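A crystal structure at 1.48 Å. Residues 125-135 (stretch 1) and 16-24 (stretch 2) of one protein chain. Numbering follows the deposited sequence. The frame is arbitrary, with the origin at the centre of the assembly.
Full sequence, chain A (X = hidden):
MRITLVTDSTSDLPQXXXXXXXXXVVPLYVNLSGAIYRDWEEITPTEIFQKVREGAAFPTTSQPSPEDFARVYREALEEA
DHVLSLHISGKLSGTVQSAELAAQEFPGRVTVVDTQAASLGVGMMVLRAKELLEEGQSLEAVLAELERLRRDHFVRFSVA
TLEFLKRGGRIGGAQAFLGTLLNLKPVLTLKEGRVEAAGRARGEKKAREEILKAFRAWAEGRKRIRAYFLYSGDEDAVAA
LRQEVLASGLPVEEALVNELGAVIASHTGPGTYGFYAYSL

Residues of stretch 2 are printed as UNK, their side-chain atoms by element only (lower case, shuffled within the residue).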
# COMPACT_ATOMS: atom_id res chain seq x y z
N MSE A 125 -1.88 -8.19 -2.52
CA MSE A 125 -2.53 -9.27 -1.78
C MSE A 125 -3.98 -9.42 -2.26
O MSE A 125 -4.51 -10.53 -2.34
CB MSE A 125 -2.46 -9.02 -0.28
CG MSE A 125 -1.04 -8.98 0.22
SE MSE A 125 -0.93 -9.05 2.12
CE MSE A 125 0.86 -8.42 2.35
N VAL A 126 -4.63 -8.30 -2.58
CA VAL A 126 -5.99 -8.35 -3.10
C VAL A 126 -5.96 -9.12 -4.43
O VAL A 126 -6.79 -9.99 -4.67
CB VAL A 126 -6.54 -6.92 -3.34
CG1 VAL A 126 -7.83 -6.97 -4.12
CG2 VAL A 126 -6.76 -6.24 -2.02
N LEU A 127 -4.98 -8.80 -5.28
CA LEU A 127 -4.86 -9.48 -6.56
C LEU A 127 -4.56 -10.97 -6.39
O LEU A 127 -5.10 -11.80 -7.12
CB LEU A 127 -3.78 -8.81 -7.40
CG LEU A 127 -4.08 -7.37 -7.84
CD1 LEU A 127 -2.87 -6.81 -8.56
CD2 LEU A 127 -5.32 -7.31 -8.73
N ARG A 128 -3.73 -11.32 -5.41
CA ARG A 128 -3.40 -12.73 -5.19
C ARG A 128 -4.64 -13.48 -4.71
O ARG A 128 -4.91 -14.60 -5.15
CB ARG A 128 -2.27 -12.86 -4.17
CG ARG A 128 -1.89 -14.29 -3.82
CD ARG A 128 -1.49 -15.11 -5.03
NE ARG A 128 -0.89 -16.38 -4.61
CZ ARG A 128 -0.76 -17.44 -5.40
NH1 ARG A 128 -1.17 -17.40 -6.65
NH2 ARG A 128 -0.21 -18.56 -4.92
N ALA A 129 -5.40 -12.86 -3.81
CA ALA A 129 -6.62 -13.49 -3.30
C ALA A 129 -7.61 -13.70 -4.46
O ALA A 129 -8.22 -14.76 -4.59
CB ALA A 129 -7.26 -12.60 -2.22
N LYS A 130 -7.74 -12.69 -5.31
CA LYS A 130 -8.64 -12.79 -6.46
C LYS A 130 -8.23 -13.92 -7.40
O LYS A 130 -9.08 -14.68 -7.87
CB LYS A 130 -8.65 -11.47 -7.23
CG LYS A 130 -9.25 -11.61 -8.62
CD LYS A 130 -10.77 -11.43 -8.62
CE LYS A 130 -11.45 -11.98 -7.39
NZ LYS A 130 -12.91 -11.71 -7.44
N GLU A 131 -6.94 -14.01 -7.67
CA GLU A 131 -6.38 -15.05 -8.53
C GLU A 131 -6.81 -16.42 -8.01
O GLU A 131 -7.29 -17.28 -8.77
CB GLU A 131 -4.86 -14.92 -8.55
CG GLU A 131 -4.14 -15.99 -9.36
CD GLU A 131 -2.65 -15.74 -9.42
OE1 GLU A 131 -2.06 -15.36 -8.39
OE2 GLU A 131 -2.07 -15.94 -10.51
N LEU A 132 -6.65 -16.63 -6.71
CA LEU A 132 -7.01 -17.91 -6.12
C LEU A 132 -8.52 -18.14 -6.09
O LEU A 132 -9.00 -19.24 -6.39
CB LEU A 132 -6.43 -18.02 -4.71
CG LEU A 132 -4.90 -18.03 -4.67
CD1 LEU A 132 -4.42 -18.03 -3.23
CD2 LEU A 132 -4.37 -19.26 -5.40
N LEU A 133 -9.28 -17.11 -5.72
CA LEU A 133 -10.73 -17.23 -5.68
C LEU A 133 -11.33 -17.52 -7.05
O LEU A 133 -12.26 -18.33 -7.16
CB LEU A 133 -11.35 -15.95 -5.10
CG LEU A 133 -11.05 -15.70 -3.62
CD1 LEU A 133 -11.51 -14.31 -3.24
CD2 LEU A 133 -11.76 -16.76 -2.76
N GLU A 134 -10.80 -16.86 -8.09
CA GLU A 134 -11.32 -17.12 -9.44
C GLU A 134 -11.03 -18.54 -9.92
O GLU A 134 -11.77 -19.09 -10.74
CB GLU A 134 -10.75 -16.11 -10.45
CG GLU A 134 -11.20 -14.69 -10.20
CD GLU A 134 -10.94 -13.77 -11.37
OE1 GLU A 134 -9.79 -13.75 -11.87
OE2 GLU A 134 -11.88 -13.06 -11.79
N GLU A 135 -10.02 -19.18 -9.48
CA GLU A 135 -9.71 -20.58 -9.78
C GLU A 135 -10.68 -21.49 -9.02
O GLU A 135 -10.92 -22.63 -9.39
CB GLU A 135 -8.29 -20.94 -9.32
CG GLU A 135 -7.15 -20.37 -10.14
CD GLU A 135 -5.84 -20.41 -9.37
OE1 GLU A 135 -5.63 -21.37 -8.60
OE2 GLU A 135 -5.02 -19.48 -9.54
N UNK A 16 -7.91 -0.49 -14.22
CA UNK A 16 -8.01 -1.60 -15.15
C UNK A 16 -7.87 -3.04 -14.63
O UNK A 16 -7.91 -4.01 -15.38
o UNK A 16 -5.33 -2.40 -14.64
c UNK A 16 -6.91 -1.39 -16.10
o UNK A 16 -4.68 -0.63 -15.76
c UNK A 16 -5.54 -1.48 -15.46
N UNK A 17 -7.70 -3.09 -13.30
CA UNK A 17 -7.58 -4.41 -12.69
C UNK A 17 -8.76 -4.58 -11.74
O UNK A 17 -9.55 -5.51 -11.85
c UNK A 17 -6.26 -4.53 -11.94
c UNK A 17 -5.14 -6.18 -13.45
c UNK A 17 -4.98 -4.86 -12.71
c UNK A 17 -3.82 -4.94 -11.73
N UNK A 18 -8.80 -3.66 -10.77
CA UNK A 18 -9.91 -3.69 -9.84
C UNK A 18 -11.37 -3.74 -10.31
O UNK A 18 -12.20 -4.45 -9.77
c UNK A 18 -10.92 1.27 -8.52
n UNK A 18 -9.94 0.85 -7.73
n UNK A 18 -11.57 2.41 -8.26
c UNK A 18 -9.29 -0.46 -7.81
c UNK A 18 -9.37 -2.74 -8.84
c UNK A 18 -9.76 -1.30 -9.01
n UNK A 18 -11.27 0.56 -9.58
N UNK A 19 -11.60 -2.97 -11.39
CA UNK A 19 -12.96 -2.89 -11.88
C UNK A 19 -13.40 -4.22 -12.41
O UNK A 19 -14.40 -4.77 -11.95
N UNK A 20 -12.70 -4.75 -13.41
CA UNK A 20 -13.12 -5.99 -14.04
C UNK A 20 -13.05 -7.21 -13.13
O UNK A 20 -13.76 -8.20 -13.35
c UNK A 20 -12.30 -6.25 -15.31
n UNK A 20 -8.65 -6.76 -16.36
c UNK A 20 -10.11 -6.70 -16.45
c UNK A 20 -10.80 -6.44 -15.11
n UNK A 20 -6.62 -7.78 -15.95
n UNK A 20 -8.57 -8.96 -15.67
c UNK A 20 -7.95 -7.84 -16.00
N UNK A 21 -12.22 -7.13 -12.10
CA UNK A 21 -12.07 -8.24 -11.16
C UNK A 21 -13.14 -8.27 -10.07
O UNK A 21 -13.17 -9.18 -9.24
c UNK A 21 -10.68 -8.17 -10.52
c UNK A 21 -9.60 -9.78 -12.11
c UNK A 21 -9.51 -8.38 -11.50
c UNK A 21 -8.18 -8.18 -10.79
N UNK A 22 -14.02 -7.27 -10.06
CA UNK A 22 -15.09 -7.26 -9.08
C UNK A 22 -14.64 -6.89 -7.68
O UNK A 22 -15.31 -7.23 -6.70
N UNK A 23 -13.52 -6.19 -7.59
CA UNK A 23 -13.01 -5.75 -6.29
C UNK A 23 -13.75 -4.46 -5.96
O UNK A 23 -13.74 -3.53 -6.76
c UNK A 23 -11.50 -5.49 -6.35
c UNK A 23 -11.02 -4.84 -5.05
c UNK A 23 -10.76 -6.79 -6.61
N UNK A 24 -14.40 -4.40 -4.81
CA UNK A 24 -15.11 -3.20 -4.41
C UNK A 24 -14.18 -2.35 -3.56
O UNK A 24 -13.43 -2.87 -2.74
c UNK A 24 -16.39 -3.57 -3.67
n UNK A 24 -19.39 -5.66 -4.77
c UNK A 24 -20.69 -5.52 -4.98
n UNK A 24 -21.36 -4.55 -4.37
c UNK A 24 -17.28 -4.46 -4.54
n UNK A 24 -21.32 -6.35 -5.79
c UNK A 24 -18.60 -4.79 -3.90
O HOH W 1 -14.74 -9.85 -5.82

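Position 16 carries two carbons, the second bearing two oxygens: a short carboxylate, which stays out of reach of stretch 1. It is Asp16.

Position 17 has four carbons forked at the second. Its CA-to-CB bond points toward the helix of stretch 1, and one branch tip lies against Leu127. This is leucine, Leu17, with CD1 3.8 Å from Leu127 CD1.

Position 18 shows three carbons, a nitrogen, then a carbon carrying two more nitrogens, a guanidinium. The chain leaves sideways and its end leads away from stretch 1, so Arg18 adds no side-chain contact.

Position 19 has no side-chain atoms and is Gly19, the first residue of a type I turn that runs to position 22.

Position 20 repeats the guanidinium pattern without touching stretch 1. Arg20 instead folds back on its own segment, where NE gives a weak hydrogen bond to Asp16 O at 3.0 Å.

Position 21 again has four carbons forked at the second, and it meets Leu127, Lys130 and Glu134, residues spaced along one side of the helix. The fork after a single CH2 makes it Leu21. Its CD1 sits 3.6 Å from Leu127 CD2, while its CB rests 3.8 Å from Lys130 CD; CD2 comes within 4.0 Å of Glu134 OE1 at the margin.

Position 22 lacks a side chain and has phi 75°, a value that by itself favours glycine. Gly22 closes the turn, Gly22 N hydrogen-bonded to Gly19 O at 3.2 Å.

Position 23 has one carbon carrying two others, beta-branched and wholly apolar, packed toward Val126. That is Val23, with CG2 3.8 Å from Val126 CG1.

Position 24 is a third guanidinium chain, out of reach of the helix and already in a strand: Arg24.

The contact is small, burying 325 Å² in all, and its rules are legible. Val126, Leu127 and Lys130 offer successive surfaces to a helical segment and the turn that follows it. Three apolar side chains at 17, 21 and 23 answer them, and position 21 has the largest share of covered area. Lys130 does two jobs: its aliphatic portion packs on Leu21, and its ammonium group donates from Lys130 NZ to Leu21 O at 3.1 Å. The same NZ also donates to a water, 3.1 Å away, which in turn donates to Gly22 O at 2.8 Å. One charged end thus ties two consecutive carbonyls of the turn to the helix, directly and through solvent, while the leucine pairs (Leu127 with Leu17 and Leu21) and the valine pair (Val126 with Val23) make the apolar part of the contact.

Stretch 2, residues 16-24: DLRGRLGVR
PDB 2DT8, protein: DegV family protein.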